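Local coordinates for protein Non-sulfated chondroitin lyase E66 (Autographa californica nucleopolyhedrovirus, PDB 3VSN) that cleaves chondroitin as a polysaccharide lyase of the occlusion-derived virus envelope and is essential for oral infectivity in the insect host, at residues Phe228-Ile242 against Asn275-Gly287. Residues are numbered along the deposited sequence; the frame is centred on the assembly and turned at random.
Sequences FPYVTQGNGLHVDSI and NTVGLTRAIENVG
A chi1 of -175° carries the Asn275 amide away from its own backbone N and up to Phe228 and Tyr230; Tyr230, with CG anti to its carbonyl carbon (chi1 -62°), brings its ring under Asn275 ND2. Asn275 ND2 donates to Phe228 O at 3.0 Å, the acceptor lying almost in the amide plane. The same ND2 sits over one face of the Tyr230 ring, offset toward the rim, with ring and amide planes nearly perpendicular (84°). Asn275 OD1 faces its own helix: as N-cap it accepts from Gly278 N at 3.1 Å, the donor standing above the carbonyl plane, and it takes a further hydrogen bond from a water that also bonds Tyr230 OH. One side chain thus closes the first turn of helix 276-284 and ties it to the loop. Gly278, without a side chain, lets Leu237 CD2 settle to 3.6 Å from Gly278 C, while the other branch, CD1, meets the methyl of Ala282. Leu279 CD2 lies over one face of the Phe228 ring, whose surroundings include Tyr254, the catalytic proton donor, and Leu255. Farther along the helix, Ser241 OG comes to 3.0 Å from Gly278 O, a possible hydrogen bond. Ser241 O receives Asn285 ND2 at 3.0 Å, from above its carbonyl plane, and a CA-H...O contact from Ala282 CA. Asn285 OD1 takes two weak bonds from Arg281, which probably help hold the amide's rotation. Ile242 CD1 closes this end against Asn285 CB and Val286 CG1. Helix 276-284 thus packs against strand 236-238, at 75° to it, and against the flanking loops of a small mixed sheet, close to Tyr254, between the alpha/alpha toroid and the beta-sandwich part of this chondroitin lyase.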
ATOM      1  N   PHE A 228      -1.976   4.978 -17.792  1.00 19.24           N
ATOM      2  CA  PHE A 228      -1.797   3.772 -16.972  1.00 19.30           C
ATOM      3  C   PHE A 228      -2.319   2.499 -17.645  1.00 19.37           C
ATOM      4  O   PHE A 228      -3.174   1.804 -17.089  1.00 19.53           O
ATOM      5  CB  PHE A 228      -2.378   3.965 -15.562  1.00 19.05           C
ATOM      6  CG  PHE A 228      -1.598   4.940 -14.723  1.00 19.05           C
ATOM      7  CD1 PHE A 228      -0.351   4.593 -14.212  1.00 18.70           C
ATOM      8  CD2 PHE A 228      -2.099   6.211 -14.460  1.00 18.88           C
ATOM      9  CE1 PHE A 228       0.378   5.492 -13.449  1.00 19.07           C
ATOM     10  CE2 PHE A 228      -1.373   7.113 -13.697  1.00 18.97           C
ATOM     11  CZ  PHE A 228      -0.134   6.753 -13.190  1.00 18.96           C
ATOM     12  N   PRO A 229      -1.799   2.187 -18.850  1.00 19.54           N
ATOM     13  CA  PRO A 229      -2.181   0.920 -19.471  1.00 19.51           C
ATOM     14  C   PRO A 229      -1.587  -0.227 -18.659  1.00 19.39           C
ATOM     15  O   PRO A 229      -0.595  -0.027 -17.956  1.00 19.26           O
ATOM     16  CB  PRO A 229      -1.505   0.991 -20.843  1.00 19.71           C
ATOM     17  CG  PRO A 229      -0.304   1.856 -20.622  1.00 19.83           C
ATOM     18  CD  PRO A 229      -0.750   2.886 -19.621  1.00 19.50           C
ATOM     19  N   TYR A 230      -2.194  -1.406 -18.729  1.00 19.20           N
ATOM     20  CA  TYR A 230      -1.584  -2.585 -18.121  1.00 19.53           C
ATOM     21  C   TYR A 230      -0.266  -2.888 -18.828  1.00 19.78           C
ATOM     22  O   TYR A 230      -0.184  -2.814 -20.057  1.00 19.14           O
ATOM     23  CB  TYR A 230      -2.512  -3.799 -18.200  1.00 19.11           C
ATOM     24  CG  TYR A 230      -3.827  -3.641 -17.476  1.00 19.19           C
ATOM     25  CD1 TYR A 230      -3.888  -3.655 -16.079  1.00 19.32           C
ATOM     26  CD2 TYR A 230      -5.018  -3.497 -18.187  1.00 19.30           C
ATOM     27  CE1 TYR A 230      -5.097  -3.521 -15.415  1.00 19.42           C
ATOM     28  CE2 TYR A 230      -6.233  -3.361 -17.532  1.00 19.41           C
ATOM     29  CZ  TYR A 230      -6.266  -3.375 -16.149  1.00 19.57           C
ATOM     30  OH  TYR A 230      -7.469  -3.240 -15.497  1.00 19.96           O
ATOM     31  N   VAL A 231       0.767  -3.193 -18.047  1.00 20.34           N
ATOM     32  CA  VAL A 231       2.058  -3.611 -18.596  1.00 21.32           C
ATOM     33  C   VAL A 231       2.368  -5.024 -18.105  1.00 22.37           C
ATOM     34  O   VAL A 231       1.814  -5.462 -17.096  1.00 22.19           O
ATOM     35  CB  VAL A 231       3.205  -2.625 -18.239  1.00 21.19           C
ATOM     36  CG1 VAL A 231       2.914  -1.233 -18.790  1.00 21.13           C
ATOM     37  CG2 VAL A 231       3.455  -2.563 -16.736  1.00 20.98           C
ATOM     38  N   THR A 232       3.232  -5.746 -18.815  1.00 24.04           N
ATOM     39  CA  THR A 232       3.588  -7.106 -18.386  1.00 25.83           C
ATOM     40  C   THR A 232       4.885  -7.157 -17.575  1.00 26.32           C
ATOM     41  O   THR A 232       5.095  -8.075 -16.779  1.00 27.00           O
ATOM     42  CB  THR A 232       3.621  -8.111 -19.556  1.00 26.46           C
ATOM     43  OG1 THR A 232       4.274  -7.520 -20.685  1.00 27.42           O
ATOM     44  CG2 THR A 232       2.201  -8.513 -19.945  1.00 26.43           C
ATOM     45  N   GLN A 233       5.742  -6.160 -17.770  1.00 26.88           N
ATOM     46  CA  GLN A 233       6.974  -6.033 -16.993  1.00 26.73           C
ATOM     47  C   GLN A 233       7.400  -4.569 -16.908  1.00 25.08           C
ATOM     48  O   GLN A 233       6.871  -3.719 -17.630  1.00 24.47           O
ATOM     49  CB  GLN A 233       8.092  -6.914 -17.582  1.00 28.80           C
ATOM     50  CG  GLN A 233       8.838  -6.333 -18.780  1.00 31.33           C
ATOM     51  CD  GLN A 233       7.933  -5.993 -19.949  1.00 32.95           C
ATOM     52  OE1 GLN A 233       7.038  -6.762 -20.306  1.00 35.50           O
ATOM     53  NE2 GLN A 233       8.163  -4.832 -20.555  1.00 34.36           N
ATOM     54  N   GLY A 234       8.350  -4.286 -16.019  1.00 23.61           N
ATOM     55  CA  GLY A 234       8.885  -2.938 -15.849  1.00 21.99           C
ATOM     56  C   GLY A 234       7.941  -2.019 -15.096  1.00 21.24           C
ATOM     57  O   GLY A 234       6.967  -2.471 -14.488  1.00 20.40           O
ATOM     58  N   ASN A 235       8.232  -0.722 -15.150  1.00 20.35           N
ATOM     59  CA  ASN A 235       7.441   0.283 -14.449  1.00 19.91           C
ATOM     60  C   ASN A 235       6.012   0.381 -14.960  1.00 19.28           C
ATOM     61  O   ASN A 235       5.768   0.352 -16.165  1.00 19.33           O
ATOM     62  CB  ASN A 235       8.117   1.656 -14.536  1.00 19.99           C
ATOM     63  CG  ASN A 235       9.442   1.702 -13.799  1.00 20.42           C
ATOM     64  OD1 ASN A 235       9.684   0.931 -12.870  1.00 20.32           O
ATOM     65  ND2 ASN A 235      10.309   2.621 -14.210  1.00 20.78           N
ATOM     66  N   GLY A 236       5.066   0.491 -14.035  1.00 18.62           N
ATOM     67  CA  GLY A 236       3.682   0.722 -14.401  1.00 18.00           C
ATOM     68  C   GLY A 236       2.708  -0.196 -13.701  1.00 17.72           C
ATOM     69  O   GLY A 236       3.072  -0.943 -12.786  1.00 17.42           O
ATOM     70  N   LEU A 237       1.455  -0.116 -14.128  1.00 17.43           N
ATOM     71  CA  LEU A 237       0.400  -0.954 -13.584  1.00 17.32           C
ATOM     72  C   LEU A 237       0.484  -2.332 -14.218  1.00 16.95           C
ATOM     73  O   LEU A 237       0.196  -2.493 -15.404  1.00 16.95           O
ATOM     74  CB  LEU A 237      -0.962  -0.319 -13.865  1.00 17.41           C
ATOM     75  CG  LEU A 237      -2.190  -0.941 -13.210  1.00 17.67           C
ATOM     76  CD1 LEU A 237      -2.151  -0.738 -11.700  1.00 17.53           C
ATOM     77  CD2 LEU A 237      -3.443  -0.327 -13.807  1.00 17.55           C
ATOM     78  N   HIS A 238       0.888  -3.327 -13.435  1.00 16.74           N
ATOM     79  CA  HIS A 238       0.965  -4.693 -13.946  1.00 16.49           C
ATOM     80  C   HIS A 238      -0.407  -5.258 -14.199  1.00 16.19           C
ATOM     81  O   HIS A 238      -1.401  -4.725 -13.699  1.00 15.76           O
ATOM     82  CB  HIS A 238       1.817  -5.573 -13.033  1.00 16.72           C
ATOM     83  CG  HIS A 238       3.298  -5.509 -13.343  1.00 16.93           C
ATOM     84  ND1 HIS A 238       3.922  -4.358 -13.668  1.00 17.02           N
ATOM     85  CD2 HIS A 238       4.274  -6.503 -13.360  1.00 16.94           C
ATOM     86  CE1 HIS A 238       5.228  -4.607 -13.894  1.00 16.88           C
ATOM     87  NE2 HIS A 238       5.443  -5.918 -13.699  1.00 17.21           N
ATOM     88  N   VAL A 239      -0.475  -6.331 -14.990  1.00 16.20           N
ATOM     89  CA  VAL A 239      -1.753  -6.854 -15.495  1.00 16.27           C
ATOM     90  C   VAL A 239      -2.767  -7.216 -14.411  1.00 16.30           C
ATOM     91  O   VAL A 239      -3.973  -7.176 -14.657  1.00 16.73           O
ATOM     92  CB  VAL A 239      -1.572  -8.063 -16.452  1.00 16.68           C
ATOM     93  CG1 VAL A 239      -0.852  -7.643 -17.729  1.00 17.05           C
ATOM     94  CG2 VAL A 239      -0.854  -9.218 -15.762  1.00 16.65           C
ATOM     95  N   ASP A 240      -2.278  -7.569 -13.223  1.00 15.66           N
ATOM     96  CA  ASP A 240      -3.154  -7.914 -12.104  1.00 15.79           C
ATOM     97  C   ASP A 240      -3.348  -6.750 -11.125  1.00 15.93           C
ATOM     98  O   ASP A 240      -3.693  -6.957  -9.960  1.00 16.24           O
ATOM     99  CB  ASP A 240      -2.660  -9.179 -11.377  1.00 15.20           C
ATOM    100  CG  ASP A 240      -1.225  -9.058 -10.864  1.00 15.03           C
ATOM    101  OD1 ASP A 240      -0.576  -8.002 -11.048  1.00 14.73           O
ATOM    102  OD2 ASP A 240      -0.742 -10.041 -10.263  1.00 14.35           O
ATOM    103  N   SER A 241      -3.124  -5.533 -11.613  1.00 16.09           N
ATOM    104  CA  SER A 241      -3.346  -4.306 -10.839  1.00 16.29           C
ATOM    105  C   SER A 241      -2.558  -4.225  -9.529  1.00 15.77           C
ATOM    106  O   SER A 241      -3.127  -4.059  -8.448  1.00 15.72           O
ATOM    107  CB  SER A 241      -4.841  -4.064 -10.603  1.00 16.64           C
ATOM    108  OG  SER A 241      -5.457  -3.620 -11.795  1.00 17.88           O
ATOM    109  N   ILE A 242      -1.243  -4.364  -9.648  1.00 15.37           N
ATOM    110  CA  ILE A 242      -0.312  -3.961  -8.602  1.00 15.27           C
ATOM    111  C   ILE A 242       0.660  -2.993  -9.268  1.00 15.46           C
ATOM    112  O   ILE A 242       1.125  -3.255 -10.384  1.00 15.44           O
ATOM    113  CB  ILE A 242       0.438  -5.169  -7.988  1.00 14.93           C
ATOM    114  CG1 ILE A 242      -0.526  -6.074  -7.201  1.00 14.74           C
ATOM    115  CG2 ILE A 242       1.607  -4.721  -7.110  1.00 14.95           C
ATOM    116  CD1 ILE A 242      -1.208  -5.430  -6.009  1.00 14.57           C
ATOM    117  N   ASN A 275      -6.928   4.867 -17.089  1.00 19.70           N
ATOM    118  CA  ASN A 275      -7.376   3.502 -16.808  1.00 19.40           C
ATOM    119  C   ASN A 275      -7.946   3.406 -15.384  1.00 19.13           C
ATOM    120  O   ASN A 275      -7.314   2.858 -14.478  1.00 18.48           O
ATOM    121  CB  ASN A 275      -6.220   2.514 -17.029  1.00 19.10           C
ATOM    122  CG  ASN A 275      -6.632   1.058 -16.862  1.00 18.85           C
ATOM    123  OD1 ASN A 275      -7.810   0.737 -16.732  1.00 18.88           O
ATOM    124  ND2 ASN A 275      -5.645   0.170 -16.861  1.00 18.98           N
ATOM    125  N   THR A 276      -9.154   3.944 -15.214  1.00 19.39           N
ATOM    126  CA  THR A 276      -9.809   4.051 -13.906  1.00 19.86           C
ATOM    127  C   THR A 276     -10.073   2.693 -13.257  1.00 19.72           C
ATOM    128  O   THR A 276      -9.881   2.540 -12.048  1.00 19.79           O
ATOM    129  CB  THR A 276     -11.111   4.886 -13.998  1.00 20.25           C
ATOM    130  OG1 THR A 276     -10.780   6.228 -14.373  1.00 20.91           O
ATOM    131  CG2 THR A 276     -11.852   4.931 -12.658  1.00 20.68           C
ATOM    132  N   VAL A 277     -10.502   1.715 -14.054  1.00 19.54           N
ATOM    133  CA  VAL A 277     -10.754   0.366 -13.541  1.00 19.48           C
ATOM    134  C   VAL A 277      -9.459  -0.247 -12.991  1.00 18.72           C
ATOM    135  O   VAL A 277      -9.436  -0.747 -11.863  1.00 18.72           O
ATOM    136  CB  VAL A 277     -11.400  -0.550 -14.607  1.00 20.17           C
ATOM    137  CG1 VAL A 277     -11.484  -1.988 -14.107  1.00 20.44           C
ATOM    138  CG2 VAL A 277     -12.788  -0.040 -14.974  1.00 20.77           C
ATOM    139  N   GLY A 278      -8.391  -0.178 -13.784  1.00 17.81           N
ATOM    140  CA  GLY A 278      -7.075  -0.658 -13.375  1.00 17.17           C
ATOM    141  C   GLY A 278      -6.572  -0.029 -12.084  1.00 16.89           C
ATOM    142  O   GLY A 278      -6.083  -0.727 -11.192  1.00 16.48           O
ATOM    143  N   LEU A 279      -6.711   1.290 -11.979  1.00 16.62           N
ATOM    144  CA  LEU A 279      -6.239   2.025 -10.805  1.00 16.66           C
ATOM    145  C   LEU A 279      -7.074   1.755  -9.560  1.00 16.48           C
ATOM    146  O   LEU A 279      -6.521   1.566  -8.476  1.00 16.39           O
ATOM    147  CB  LEU A 279      -6.165   3.531 -11.094  1.00 16.95           C
ATOM    148  CG  LEU A 279      -5.083   3.960 -12.096  1.00 17.20           C
ATOM    149  CD1 LEU A 279      -5.173   5.448 -12.381  1.00 17.30           C
ATOM    150  CD2 LEU A 279      -3.688   3.603 -11.600  1.00 17.29           C
ATOM    151  N   THR A 280      -8.397   1.726  -9.717  1.00 16.27           N
ATOM    152  CA  THR A 280      -9.303   1.419  -8.607  1.00 16.29           C
ATOM    153  C   THR A 280      -9.007   0.031  -8.042  1.00 15.83           C
ATOM    154  O   THR A 280      -8.901  -0.137  -6.830  1.00 15.44           O
ATOM    155  CB  THR A 280     -10.783   1.539  -9.026  1.00 16.61           C
ATOM    156  OG1 THR A 280     -11.033   2.878  -9.468  1.00 17.18           O
ATOM    157  CG2 THR A 280     -11.719   1.229  -7.857  1.00 16.96           C
ATOM    158  N   ARG A 281      -8.860  -0.949  -8.930  1.00 15.43           N
ATOM    159  CA  ARG A 281      -8.476  -2.304  -8.538  1.00 15.42           C
ATOM    160  C   ARG A 281      -7.106  -2.348  -7.847  1.00 14.76           C
ATOM    161  O   ARG A 281      -6.924  -3.090  -6.885  1.00 14.24           O
ATOM    162  CB  ARG A 281      -8.508  -3.249  -9.745  1.00 15.80           C
ATOM    163  CG  ARG A 281      -9.916  -3.591 -10.242  1.00 16.63           C
ATOM    164  CD  ARG A 281     -10.650  -4.570  -9.328  1.00 17.00           C
ATOM    165  NE  ARG A 281      -9.854  -5.777  -9.121  1.00 17.29           N
ATOM    166  CZ  ARG A 281      -9.267  -6.119  -7.978  1.00 17.40           C
ATOM    167  NH1 ARG A 281      -8.544  -7.232  -7.924  1.00 17.48           N
ATOM    168  NH2 ARG A 281      -9.398  -5.366  -6.889  1.00 17.30           N
ATOM    169  N   ALA A 282      -6.159  -1.549  -8.336  1.00 14.32           N
ATOM    170  CA  ALA A 282      -4.834  -1.444  -7.715  1.00 14.28           C
ATOM    171  C   ALA A 282      -4.909  -0.958  -6.268  1.00 14.12           C
ATOM    172  O   ALA A 282      -4.172  -1.440  -5.405  1.00 14.03           O
ATOM    173  CB  ALA A 282      -3.931  -0.531  -8.529  1.00 14.25           C
ATOM    174  N   ILE A 283      -5.802  -0.004  -6.012  1.00 13.85           N
ATOM    175  CA  ILE A 283      -5.988   0.531  -4.665  1.00 13.79           C
ATOM    176  C   ILE A 283      -6.741  -0.475  -3.786  1.00 13.72           C
ATOM    177  O   ILE A 283      -6.361  -0.696  -2.633  1.00 13.47           O
ATOM    178  CB  ILE A 283      -6.674   1.922  -4.683  1.00 13.82           C
ATOM    179  CG1 ILE A 283      -5.853   2.937  -5.512  1.00 13.81           C
ATOM    180  CG2 ILE A 283      -6.929   2.437  -3.268  1.00 13.71           C
ATOM    181  CD1 ILE A 283      -4.421   3.166  -5.058  1.00 13.87           C
ATOM    182  N   GLU A 284      -7.790  -1.094  -4.336  1.00 13.56           N
ATOM    183  CA  GLU A 284      -8.509  -2.163  -3.631  1.00 13.69           C
ATOM    184  C   GLU A 284      -7.560  -3.282  -3.214  1.00 13.46           C
ATOM    185  O   GLU A 284      -7.683  -3.843  -2.123  1.00 13.25           O
ATOM    186  CB  GLU A 284      -9.614  -2.755  -4.507  1.00 14.09           C
ATOM    187  CG  GLU A 284     -10.780  -1.821  -4.769  1.00 14.55           C
ATOM    188  CD  GLU A 284     -11.853  -2.444  -5.645  1.00 15.11           C
ATOM    189  OE1 GLU A 284     -11.619  -3.528  -6.228  1.00 15.47           O
ATOM    190  OE2 GLU A 284     -12.938  -1.839  -5.744  1.00 15.51           O
ATOM    191  N   ASN A 285      -6.609  -3.592  -4.092  1.00 13.22           N
ATOM    192  CA  ASN A 285      -5.681  -4.700  -3.870  1.00 13.35           C
ATOM    193  C   ASN A 285      -4.738  -4.539  -2.675  1.00 13.37           C
ATOM    194  O   ASN A 285      -4.192  -5.532  -2.193  1.00 13.18           O
ATOM    195  CB  ASN A 285      -4.878  -5.006  -5.141  1.00 13.24           C
ATOM    196  CG  ASN A 285      -5.651  -5.853  -6.134  1.00 13.34           C
ATOM    197  OD1 ASN A 285      -6.707  -6.397  -5.813  1.00 13.67           O
ATOM    198  ND2 ASN A 285      -5.126  -5.969  -7.354  1.00 13.20           N
ATOM    199  N   VAL A 286      -4.544  -3.307  -2.197  1.00 13.27           N
ATOM    200  CA  VAL A 286      -3.582  -3.067  -1.103  1.00 13.45           C
ATOM    201  C   VAL A 286      -4.080  -2.178   0.047  1.00 13.52           C
ATOM    202  O   VAL A 286      -3.564  -2.263   1.160  1.00 13.50           O
ATOM    203  CB  VAL A 286      -2.218  -2.516  -1.614  1.00 13.47           C
ATOM    204  CG1 VAL A 286      -1.606  -3.432  -2.670  1.00 13.53           C
ATOM    205  CG2 VAL A 286      -2.351  -1.087  -2.139  1.00 13.50           C
ATOM    206  N   GLY A 287      -5.076  -1.335  -0.216  1.00 13.57           N
ATOM    207  CA  GLY A 287      -5.486  -0.324   0.757  1.00 13.60           C
ATOM    208  C   GLY A 287      -6.645  -0.708   1.656  1.00 13.58           C
ATOM    209  O   GLY A 287      -7.162  -1.822   1.580  1.00 13.43           O
TER
HETATM  210  O   HOH W   1      -9.257  -1.756 -17.461  1.00 31.98           O